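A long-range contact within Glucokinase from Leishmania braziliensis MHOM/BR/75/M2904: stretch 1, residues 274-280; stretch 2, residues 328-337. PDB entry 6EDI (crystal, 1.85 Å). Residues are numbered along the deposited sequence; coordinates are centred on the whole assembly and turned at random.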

ATOM      1  N   ILE A 274      10.115  15.994  -4.264  1.00 27.21           N
ATOM      2  CA  ILE A 274       9.671  14.606  -4.222  1.00 23.39           C
ATOM      3  C   ILE A 274      10.770  13.684  -4.750  1.00 28.45           C
ATOM      4  O   ILE A 274      11.635  14.120  -5.519  1.00 29.62           O
ATOM      5  CB  ILE A 274       8.346  14.415  -4.955  1.00 26.99           C
ATOM      6  CG1 ILE A 274       8.483  14.720  -6.458  1.00 26.51           C
ATOM      7  CG2 ILE A 274       7.303  15.342  -4.382  1.00 26.72           C
ATOM      8  CD1 ILE A 274       7.159  14.570  -7.218  1.00 27.53           C
ATOM      9  N   TRP A 275      10.757  12.424  -4.321  1.00 24.87           N
ATOM     10  CA  TRP A 275      11.778  11.461  -4.741  1.00 26.11           C
ATOM     11  C   TRP A 275      11.895  11.371  -6.256  1.00 23.65           C
ATOM     12  O   TRP A 275      12.983  11.176  -6.793  1.00 23.86           O
ATOM     13  CB  TRP A 275      11.464  10.067  -4.200  1.00 26.23           C
ATOM     14  CG  TRP A 275      11.922   9.831  -2.804  1.00 25.43           C
ATOM     15  CD1 TRP A 275      11.138   9.742  -1.695  1.00 28.91           C
ATOM     16  CD2 TRP A 275      13.278   9.636  -2.356  1.00 29.35           C
ATOM     17  NE1 TRP A 275      11.913   9.509  -0.587  1.00 26.56           N
ATOM     18  CE2 TRP A 275      13.230   9.434  -0.961  1.00 25.91           C
ATOM     19  CE3 TRP A 275      14.521   9.611  -2.997  1.00 25.85           C
ATOM     20  CZ2 TRP A 275      14.384   9.210  -0.190  1.00 26.72           C
ATOM     21  CZ3 TRP A 275      15.667   9.382  -2.237  1.00 28.59           C
ATOM     22  CH2 TRP A 275      15.590   9.193  -0.842  1.00 27.26           C
ATOM     23  N   GLU A 276      10.757  11.487  -6.931  1.00 23.23           N
ATOM     24  CA  GLU A 276      10.716  11.429  -8.395  1.00 26.07           C
ATOM     25  C   GLU A 276      11.670  12.438  -9.022  1.00 27.45           C
ATOM     26  O   GLU A 276      12.328  12.153 -10.025  1.00 29.76           O
ATOM     27  CB  GLU A 276       9.287  11.695  -8.882  1.00 27.08           C
ATOM     28  CG  GLU A 276       9.171  12.116 -10.350  1.00 29.77           C
ATOM     29  CD  GLU A 276       7.728  12.271 -10.784  1.00 29.81           C
ATOM     30  OE1 GLU A 276       7.221  13.409 -10.764  1.00 31.58           O
ATOM     31  OE2 GLU A 276       7.104  11.252 -11.139  1.00 37.31           O
ATOM     32  N   ALA A 277      11.748  13.618  -8.416  1.00 29.09           N
ATOM     33  CA  ALA A 277      12.554  14.701  -8.967  1.00 29.91           C
ATOM     34  C   ALA A 277      14.055  14.400  -8.944  1.00 30.51           C
ATOM     35  O   ALA A 277      14.816  15.004  -9.681  1.00 29.58           O
ATOM     36  CB  ALA A 277      12.246  16.008  -8.258  1.00 31.49           C
ATOM     37  N   ALA A 278      14.474  13.463  -8.101  1.00 28.49           N
ATOM     38  CA  ALA A 278      15.880  13.068  -8.026  1.00 27.93           C
ATOM     39  C   ALA A 278      16.170  11.767  -8.753  1.00 26.52           C
ATOM     40  O   ALA A 278      17.288  11.262  -8.680  1.00 28.91           O
ATOM     41  CB  ALA A 278      16.323  12.945  -6.554  1.00 24.29           C
ATOM     42  N   SER A 279      15.182  11.217  -9.456  1.00 28.58           N
ATOM     43  CA  SER A 279      15.341   9.891 -10.039  1.00 30.96           C
ATOM     44  C   SER A 279      14.774   9.770 -11.466  1.00 28.49           C
ATOM     45  O   SER A 279      14.816   8.693 -12.060  1.00 31.17           O
ATOM     46  CB  SER A 279      14.728   8.834  -9.096  1.00 28.97           C
ATOM     47  OG  SER A 279      13.436   9.241  -8.664  1.00 28.08           O
ATOM     48  N   ASN A 280      14.257  10.872 -12.007  1.00 27.14           N
ATOM     49  CA  ASN A 280      13.731  10.914 -13.382  1.00 31.65           C
ATOM     50  C   ASN A 280      14.663  11.611 -14.393  1.00 30.40           C
ATOM     51  O   ASN A 280      15.792  11.976 -14.060  1.00 28.75           O
ATOM     52  CB  ASN A 280      12.364  11.601 -13.394  1.00 30.67           C
ATOM     53  CG  ASN A 280      12.442  13.066 -12.994  1.00 29.85           C
ATOM     54  OD1 ASN A 280      13.496  13.551 -12.578  1.00 32.08           O
ATOM     55  ND2 ASN A 280      11.322  13.769 -13.100  1.00 29.58           N
ATOM     56  N   LYS A 328      21.462   6.162  -7.039  1.00 28.81           N
ATOM     57  CA  LYS A 328      21.631   6.146  -5.590  1.00 30.52           C
ATOM     58  C   LYS A 328      20.347   6.641  -4.934  1.00 31.43           C
ATOM     59  O   LYS A 328      19.893   6.083  -3.937  1.00 28.42           O
ATOM     60  CB  LYS A 328      22.834   6.994  -5.168  1.00 30.55           C
ATOM     61  CG  LYS A 328      24.176   6.261  -5.292  1.00 34.78           C
ATOM     62  CD  LYS A 328      25.273   6.952  -4.474  1.00 34.62           C
ATOM     63  CE  LYS A 328      26.636   6.295  -4.678  1.00 36.98           C
ATOM     64  NZ  LYS A 328      26.559   4.811  -4.647  1.00 43.52           N
ATOM     65  N   ASN A 329      19.754   7.678  -5.524  1.00 28.54           N
ATOM     66  CA  ASN A 329      18.494   8.227  -5.033  1.00 28.19           C
ATOM     67  C   ASN A 329      17.236   7.440  -5.408  1.00 31.57           C
ATOM     68  O   ASN A 329      16.277   7.389  -4.622  1.00 29.58           O
ATOM     69  CB  ASN A 329      18.377   9.692  -5.438  1.00 28.20           C
ATOM     70  CG  ASN A 329      19.195  10.585  -4.529  1.00 30.62           C
ATOM     71  OD1 ASN A 329      19.236  10.360  -3.316  1.00 33.71           O
ATOM     72  ND2 ASN A 329      19.870  11.573  -5.099  1.00 30.11           N
ATOM     73  N   LEU A 330      17.233   6.829  -6.591  1.00 27.27           N
ATOM     74  CA  LEU A 330      16.177   5.872  -6.900  1.00 28.83           C
ATOM     75  C   LEU A 330      16.152   4.788  -5.815  1.00 26.30           C
ATOM     76  O   LEU A 330      15.096   4.449  -5.278  1.00 25.77           O
ATOM     77  CB  LEU A 330      16.389   5.238  -8.274  1.00 26.46           C
ATOM     78  CG  LEU A 330      15.368   4.129  -8.567  1.00 29.81           C
ATOM     79  CD1 LEU A 330      13.993   4.752  -8.779  1.00 32.01           C
ATOM     80  CD2 LEU A 330      15.786   3.293  -9.774  1.00 31.14           C
ATOM     81  N   ILE A 331      17.326   4.268  -5.478  1.00 24.79           N
ATOM     82  CA  ILE A 331      17.428   3.258  -4.432  1.00 27.61           C
ATOM     83  C   ILE A 331      17.037   3.841  -3.061  1.00 26.00           C
ATOM     84  O   ILE A 331      16.402   3.157  -2.238  1.00 23.01           O
ATOM     85  CB  ILE A 331      18.839   2.599  -4.419  1.00 28.33           C
ATOM     86  CG1 ILE A 331      19.029   1.737  -5.671  1.00 28.44           C
ATOM     87  CG2 ILE A 331      19.031   1.753  -3.171  1.00 28.69           C
ATOM     88  CD1 ILE A 331      18.070   0.562  -5.734  1.00 27.15           C
ATOM     89  N   GLY A 332      17.388   5.107  -2.828  1.00 22.54           N
ATOM     90  CA  GLY A 332      16.967   5.790  -1.607  1.00 29.15           C
ATOM     91  C   GLY A 332      15.452   5.801  -1.435  1.00 27.23           C
ATOM     92  O   GLY A 332      14.941   5.586  -0.328  1.00 25.12           O
ATOM     93  N   LEU A 333      14.734   6.041  -2.535  1.00 24.53           N
ATOM     94  CA  LEU A 333      13.276   5.939  -2.540  1.00 27.76           C
ATOM     95  C   LEU A 333      12.876   4.520  -2.191  1.00 27.57           C
ATOM     96  O   LEU A 333      11.986   4.314  -1.365  1.00 25.27           O
ATOM     97  CB  LEU A 333      12.684   6.317  -3.904  1.00 27.51           C
ATOM     98  CG  LEU A 333      11.231   5.892  -4.153  1.00 25.50           C
ATOM     99  CD1 LEU A 333      10.233   6.620  -3.266  1.00 26.00           C
ATOM    100  CD2 LEU A 333      10.862   6.077  -5.614  1.00 26.95           C
ATOM    101  N   THR A 334      13.533   3.538  -2.812  1.00 24.91           N
ATOM    102  CA  THR A 334      13.211   2.140  -2.500  1.00 22.04           C
ATOM    103  C   THR A 334      13.538   1.753  -1.063  1.00 24.14           C
ATOM    104  O   THR A 334      12.980   0.799  -0.539  1.00 24.15           O
ATOM    105  CB  THR A 334      13.894   1.134  -3.436  1.00 24.45           C
ATOM    106  OG1 THR A 334      15.314   1.154  -3.225  1.00 25.35           O
ATOM    107  CG2 THR A 334      13.574   1.442  -4.892  1.00 24.86           C
ATOM    108  N   ALA A 335      14.453   2.458  -0.410  1.00 26.27           N
ATOM    109  CA  ALA A 335      14.687   2.135   0.997  1.00 22.77           C
ATOM    110  C   ALA A 335      13.420   2.442   1.785  1.00 22.71           C
ATOM    111  O   ALA A 335      13.008   1.672   2.675  1.00 24.76           O
ATOM    112  CB  ALA A 335      15.875   2.927   1.545  1.00 23.53           C
ATOM    113  N   GLU A 336      12.798   3.574   1.463  1.00 22.92           N
ATOM    114  CA  GLU A 336      11.513   3.930   2.073  1.00 24.98           C
ATOM    115  C   GLU A 336      10.379   2.955   1.718  1.00 26.83           C
ATOM    116  O   GLU A 336       9.602   2.561   2.586  1.00 23.79           O
ATOM    117  CB  GLU A 336      11.104   5.368   1.716  1.00 27.22           C
ATOM    118  CG  GLU A 336      12.064   6.467   2.199  1.00 24.88           C
ATOM    119  CD  GLU A 336      12.560   6.294   3.632  1.00 27.49           C
ATOM    120  OE1 GLU A 336      11.829   5.775   4.510  1.00 22.70           O
ATOM    121  OE2 GLU A 336      13.707   6.704   3.893  1.00 25.11           O
ATOM    122  N   THR A 337      10.270   2.563   0.454  1.00 23.35           N
ATOM    123  CA  THR A 337       9.165   1.682   0.062  1.00 22.63           C
ATOM    124  C   THR A 337       9.363   0.278   0.622  1.00 22.59           C
ATOM    125  O   THR A 337       8.396  -0.388   1.016  1.00 21.78           O
ATOM    126  CB  THR A 337       8.950   1.652  -1.475  1.00 21.83           C
ATOM    127  OG1 THR A 337      10.105   1.102  -2.128  1.00 22.68           O
ATOM    128  CG2 THR A 337       8.699   3.070  -1.995  1.00 21.94           C
TER
HETATM  129  O   HOH W   1      19.731  12.366  -7.811  1.00 27.60           O

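This is a packing contact, in which the indole of Trp275 lies against one helix and a single water supplies the polar link. No direct hydrogen bond joins the two stretches, and together they bury 376 Å² of surface. Stretch 1 is a short 3-10 segment with its flanking residues; stretch 2 is helical throughout.

Trp275 dominates the contact. Its CA-to-CB bond points toward the helix, and chi1 is m. One ring face lies over the backbone at Gly332 and Leu333: CH2 is 3.4 Å from Gly332 C, and CZ3 is 3.5 Å from Leu333 N. Leu333 CA sits 3.9 Å from the centroid of the five-membered ring, 20° off its normal, which makes a CH-pi contact. The Leu333 side chain adds apolar packing, with its CD1 3.6 Å from Trp275 CD1.

Glycine suits position 332 because the ring lies so close. An ideal CB there would be 2.8 Å from Trp275 CH2, a clash. Asn329 O approaches Trp275 CZ3 at 3.2 Å, but this oxygen already accepts the helical hydrogen bond from Leu333 N. Glu336 CG reaches within 4.1 Å of Trp275 NE1, so the methylene part of this acidic side chain packs near the indole. Its carboxylate oxygens are hydrogen-bonded elsewhere in the structure.

Smaller side chains allow close packing at the other end. Ala278 CB is 4.0 Å from Asn329 CB. Water 1 bridges the same pair, donating to Ala278 O at 2.8 Å and accepting from Asn329 ND2 at 2.8 Å. The amide of Asn329 thus serves the polar link while its CB packs against alanine.

Ser279 CB lies 4.0 Å from Leu330 CB. Its hydroxyl is satisfied within its own stretch: Ser279 OG donates to Trp275 O at 2.7 Å, tying the serine back to the tryptophan backbone.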